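Local coordinates for protein ylmH (Streptococcus pneumoniae, PDB 2FPH) that is a cell division protein that probably binds nucleic acid through an RRM-like domain, at residues Ile85-Ile90 / Arg158-Lys163. Sequence-based numbering, arbitrary orientation.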
loop_
_atom_site.group_PDB
_atom_site.type_symbol
_atom_site.label_atom_id
_atom_site.label_comp_id
_atom_site.label_asym_id
_atom_site.label_seq_id
_atom_site.Cartn_x
_atom_site.Cartn_y
_atom_site.Cartn_z
ATOM N N ILE A 85 6.517 3.429 2.948
ATOM C CA ILE A 85 5.222 3.367 3.654
ATOM C C ILE A 85 5.334 4.085 4.973
ATOM O O ILE A 85 6.296 3.853 5.722
ATOM C CB ILE A 85 4.758 1.889 3.876
ATOM C CG1 ILE A 85 4.514 1.192 2.518
ATOM C CG2 ILE A 85 3.415 1.853 4.619
ATOM C CD1 ILE A 85 4.406 -0.311 2.633
ATOM N N SER A 86 4.353 4.956 5.256
ATOM C CA SER A 86 4.283 5.720 6.512
ATOM C C SER A 86 3.064 5.195 7.291
ATOM O O SER A 86 2.034 4.864 6.680
ATOM C CB SER A 86 4.074 7.186 6.167
ATOM O OG SER A 86 4.132 8.068 7.272
ATOM N N LEU A 87 3.158 5.070 8.610
ATOM C CA LEU A 87 1.969 4.794 9.391
ATOM C C LEU A 87 1.504 6.133 9.933
ATOM O O LEU A 87 2.289 6.826 10.589
ATOM C CB LEU A 87 2.225 3.837 10.550
ATOM C CG LEU A 87 1.118 3.349 11.485
ATOM C CD1 LEU A 87 0.038 2.546 10.866
ATOM C CD2 LEU A 87 1.724 2.565 12.670
ATOM N N GLN A 88 0.229 6.462 9.741
ATOM C CA GLN A 88 -0.340 7.684 10.299
ATOM C C GLN A 88 -1.430 7.335 11.287
ATOM O O GLN A 88 -2.387 6.641 10.950
ATOM C CB GLN A 88 -0.931 8.585 9.182
ATOM C CG GLN A 88 0.114 9.080 8.190
ATOM C CD GLN A 88 1.085 10.057 8.806
ATOM O OE1 GLN A 88 0.681 11.101 9.354
ATOM N NE2 GLN A 88 2.384 9.750 8.699
ATOM N N GLU A 89 -1.266 7.841 12.512
ATOM C CA GLU A 89 -2.352 7.834 13.482
ATOM C C GLU A 89 -3.343 8.923 13.153
ATOM O O GLU A 89 -2.962 10.069 12.882
ATOM C CB GLU A 89 -1.844 8.118 14.885
ATOM C CG GLU A 89 -2.925 7.881 15.918
ATOM C CD GLU A 89 -2.858 6.523 16.576
ATOM O OE1 GLU A 89 -1.781 5.880 16.555
ATOM O OE2 GLU A 89 -3.900 6.130 17.146
ATOM N N ILE A 90 -4.618 8.561 13.198
ATOM C CA ILE A 90 -5.710 9.508 12.935
ATOM C C ILE A 90 -6.121 9.955 14.320
ATOM O O ILE A 90 -6.928 9.280 14.960
ATOM C CB ILE A 90 -6.874 8.861 12.164
ATOM C CG1 ILE A 90 -6.404 8.356 10.785
ATOM C CG2 ILE A 90 -7.982 9.877 11.909
ATOM C CD1 ILE A 90 -7.410 7.559 9.971
ATOM N N ARG A 158 3.488 7.515 13.293
ATOM C CA ARG A 158 3.749 6.533 14.351
ATOM C C ARG A 158 4.680 5.413 13.840
ATOM O O ARG A 158 4.532 4.985 12.698
ATOM C CB ARG A 158 2.468 5.821 14.758
ATOM C CG ARG A 158 1.406 6.678 15.367
ATOM C CD ARG A 158 1.714 7.058 16.778
ATOM N NE ARG A 158 1.626 8.496 16.928
ATOM C CZ ARG A 158 0.672 9.137 17.570
ATOM N NH1 ARG A 158 -0.317 8.503 18.194
ATOM N NH2 ARG A 158 0.724 10.448 17.599
ATOM N N PRO A 159 5.601 4.888 14.658
ATOM C CA PRO A 159 6.304 3.632 14.299
ATOM C C PRO A 159 5.414 2.432 14.044
ATOM O O PRO A 159 4.383 2.302 14.704
ATOM C CB PRO A 159 7.171 3.328 15.537
ATOM C CG PRO A 159 7.225 4.579 16.325
ATOM C CD PRO A 159 6.100 5.480 15.911
ATOM N N PHE A 160 5.813 1.540 13.137
ATOM C CA PHE A 160 5.030 0.339 12.905
ATOM C C PHE A 160 5.015 -0.582 14.113
ATOM O O PHE A 160 4.146 -1.423 14.193
ATOM C CB PHE A 160 5.458 -0.392 11.632
ATOM C CG PHE A 160 4.926 0.245 10.387
ATOM C CD1 PHE A 160 5.637 1.265 9.799
ATOM C CD2 PHE A 160 3.711 -0.151 9.828
ATOM C CE1 PHE A 160 5.181 1.879 8.659
ATOM C CE2 PHE A 160 3.233 0.492 8.672
ATOM C CZ PHE A 160 3.995 1.495 8.107
ATOM N N THR A 161 5.975 -0.398 15.031
ATOM C CA THR A 161 5.913 -0.952 16.400
ATOM C C THR A 161 4.569 -0.693 17.049
ATOM O O THR A 161 4.043 -1.547 17.759
ATOM C CB THR A 161 6.911 -0.249 17.368
ATOM O OG1 THR A 161 8.158 0.032 16.743
ATOM C CG2 THR A 161 7.249 -1.165 18.560
ATOM N N GLU A 162 4.082 0.538 16.838
ATOM C CA GLU A 162 2.892 1.104 17.504
ATOM C C GLU A 162 1.616 0.819 16.737
ATOM O O GLU A 162 0.614 1.487 16.917
ATOM C CB GLU A 162 3.058 2.617 17.618
ATOM C CG GLU A 162 3.372 3.123 19.004
ATOM C CD GLU A 162 3.128 4.606 19.127
ATOM O OE1 GLU A 162 2.003 5.054 18.800
ATOM O OE2 GLU A 162 4.062 5.327 19.526
ATOM N N LYS A 163 1.648 -0.233 15.935
ATOM C CA LYS A 163 0.708 -0.435 14.850
ATOM C C LYS A 163 -0.484 -1.243 15.352
ATOM O O LYS A 163 -0.318 -2.275 16.000
ATOM C CB LYS A 163 1.454 -1.173 13.744
ATOM C CG LYS A 163 1.004 -0.913 12.375
ATOM C CD LYS A 163 -0.161 -1.779 12.011
ATOM C CE LYS A 163 0.254 -3.007 11.209
ATOM N NZ LYS A 163 0.075 -4.284 11.982
#
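The Phe160 ring takes Leu87 CB over one face, a CH-pi contact with the methylene 3.9 Å from the ring centroid and 15° off the normal, displaced toward the rim on the CZ side. Ile85 CG2 reaches the same CZ obliquely at 3.6 Å, the two side chains crossing at about a right angle, and Phe80 meets the ring edge-to-face. The second flat group, the Arg158 guanidinium, carries Glu89 CB above one face, again off-centre. The Arg158 chain, bent at chi2 and chi3, runs obliquely across Glu89, and the carboxylate and guanidinium planes stand 31° apart. Their salt bridge, Glu89 OE1 to Arg158 NH1, measures 3.4 Å; OE1 also accepts a hydrogen bond from Gln130, while Arg158 NH2 pairs with Glu156.

Strand 85-91 is a central strand of the antiparallel sheet in the putative RNA-binding domain, between strands 130-134 and 151-157, as in RRM folds, where the first strand lies between the third and the fourth. Arg158 N donates to Leu87 O (3.0 Å, 168° at the hydrogen), continuing the backbone pairing of Glu89 with Glu156 before the chain turns into the short 3-10 segment at Phe160-Thr161.

That turn curls over Leu87, whose CG, anti to the backbone N, is thereby placed 4.0 Å from Arg158 O. CD2 of Leu87 touches Pro159 O at 3.4 Å and Lys163 CG at 3.6 Å. Pro159 O also accepts the backbone N-H of Glu162, closing the turn, and both Phe160 and Lys163 rest against Met132 of the neighbouring strand.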